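Protein-arginine-phosphatase (Bacillus subtilis subsp. subtilis, PDB 4KK3) removes the phosphate from phosphoarginine residues in many proteins, counteracting the arginine kinase McsB and restoring DNA binding by the repressor CtsR. Local coordinates at residues Thr84-His87 with Lys88-Ile91. Numbering follows the deposited sequence.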
loop_
_atom_site.group_PDB
_atom_site.type_symbol
_atom_site.label_atom_id
_atom_site.label_comp_id
_atom_site.label_asym_id
_atom_site.label_seq_id
_atom_site.Cartn_x
_atom_site.Cartn_y
_atom_site.Cartn_z
ATOM N N THR A 84 6.961 5.830 0.469
ATOM C CA THR A 84 7.971 6.837 0.787
ATOM C C THR A 84 7.779 8.133 -0.011
ATOM O O THR A 84 7.099 8.155 -1.043
ATOM C CB THR A 84 9.405 6.334 0.507
ATOM O OG1 THR A 84 9.641 6.336 -0.905
ATOM C CG2 THR A 84 9.619 4.911 1.063
ATOM N N HIS A 85 8.407 9.205 0.457
ATOM C CA HIS A 85 8.345 10.463 -0.270
ATOM C C HIS A 85 9.062 10.348 -1.622
ATOM O O HIS A 85 8.650 10.947 -2.605
ATOM C CB HIS A 85 8.854 11.635 0.591
ATOM C CG HIS A 85 7.815 12.185 1.527
ATOM N ND1 HIS A 85 7.611 11.683 2.794
ATOM C CD2 HIS A 85 6.912 13.184 1.370
ATOM C CE1 HIS A 85 6.627 12.347 3.378
ATOM N NE2 HIS A 85 6.194 13.270 2.538
ATOM N N GLN A 86 10.104 9.535 -1.682
ATOM C CA GLN A 86 10.744 9.252 -2.956
ATOM C C GLN A 86 9.803 8.549 -3.940
ATOM O O GLN A 86 9.878 8.772 -5.142
ATOM C CB GLN A 86 11.993 8.402 -2.753
ATOM C CG GLN A 86 12.758 8.190 -4.024
ATOM C CD GLN A 86 13.249 9.497 -4.622
ATOM O OE1 GLN A 86 12.719 9.981 -5.623
ATOM N NE2 GLN A 86 14.258 10.076 -4.003
ATOM N N HIS A 87 8.922 7.683 -3.438
ATOM C CA HIS A 87 7.941 7.086 -4.335
ATOM C C HIS A 87 7.041 8.148 -4.973
ATOM O O HIS A 87 6.747 8.055 -6.151
ATOM C CB HIS A 87 7.092 6.058 -3.610
ATOM C CG HIS A 87 7.836 4.810 -3.260
ATOM N ND1 HIS A 87 7.560 4.080 -2.123
ATOM C CD2 HIS A 87 8.828 4.150 -3.901
ATOM C CE1 HIS A 87 8.358 3.028 -2.075
ATOM N NE2 HIS A 87 9.138 3.046 -3.141
ATOM N N LYS A 88 6.613 9.145 -4.197
ATOM C CA LYS A 88 5.824 10.267 -4.732
ATOM C C LYS A 88 6.530 10.973 -5.870
ATOM O O LYS A 88 5.911 11.361 -6.862
ATOM C CB LYS A 88 5.536 11.302 -3.644
ATOM C CG LYS A 88 4.545 10.834 -2.610
ATOM C CD LYS A 88 4.283 11.874 -1.525
ATOM C CE LYS A 88 4.049 13.266 -2.068
ATOM N NZ LYS A 88 3.749 14.207 -0.948
ATOM N N GLN A 89 7.836 11.138 -5.709
ATOM C CA GLN A 89 8.683 11.800 -6.692
ATOM C C GLN A 89 8.763 11.019 -7.987
ATOM O O GLN A 89 8.705 11.591 -9.083
ATOM C CB GLN A 89 10.089 11.990 -6.126
ATOM C CG GLN A 89 10.149 12.971 -4.986
ATOM C CD GLN A 89 9.542 14.309 -5.366
ATOM O OE1 GLN A 89 9.737 14.803 -6.479
ATOM N NE2 GLN A 89 8.774 14.887 -4.455
ATOM N N ILE A 90 8.931 9.710 -7.864
ATOM C CA ILE A 90 8.966 8.864 -9.035
ATOM C C ILE A 90 7.618 8.877 -9.736
ATOM O O ILE A 90 7.567 8.915 -10.964
ATOM C CB ILE A 90 9.340 7.412 -8.667
ATOM C CG1 ILE A 90 10.716 7.374 -8.004
ATOM C CG2 ILE A 90 9.319 6.508 -9.907
ATOM C CD1 ILE A 90 11.831 7.859 -8.891
ATOM N N ILE A 91 6.532 8.796 -8.957
ATOM C CA ILE A 91 5.184 8.828 -9.520
ATOM C C ILE A 91 5.029 10.082 -10.383
ATOM O O ILE A 91 4.516 10.027 -11.499
ATOM C CB ILE A 91 4.087 8.902 -8.429
ATOM C CG1 ILE A 91 4.183 7.740 -7.457
ATOM C CG2 ILE A 91 2.717 8.878 -9.054
ATOM C CD1 ILE A 91 4.202 6.482 -8.100
#
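H85 and K88 leave the first turn of helix 85-94 on the same side and travel together. The lysine chain stays extended until it bends at chi3, which carries NZ back beside the imidazole, 4.1 Å from H85 CD2 and oblique to the ring, where it makes a salt bridge to E107. Cutting K88 back to an alanine is likely to leave E107 without this charged mate and H85 CD2 without the aliphatic chain alongside it.

The tight part is the helix start. T84 is the N-cap: its OG1 accepts from H87 N at 3.0 Å, while T84 N donates to H87 ND1 at 3.2 Å, 35° out of the ring plane. This capping box comes with OG1 above one face of the H87 imidazole, shifted toward the rim. The ring's NE2 is hydrogen-bonded to T8 OG1, so the cap probably helps hold a substrate-binding residue from the second shell. From here the helical bonds take over, weak from K88 N to T84 O, firmer from I90 N to Q86 O (3.0 Å).

The solvent side is looser. Q86, its CG anti to the backbone N (chi1 -175°), folds back at chi2, so that OE1 comes within 3.3 Å of Q89 CB; the two side chains cross nearly at right angles, their amide planes 86° apart.

The helix belongs to the beta-alpha-beta unit between strands 79-82 and 102-104. K88 and I91 both lean on V102, and H87 packs against the nucleophile C7 and against R13 of helix 13-28.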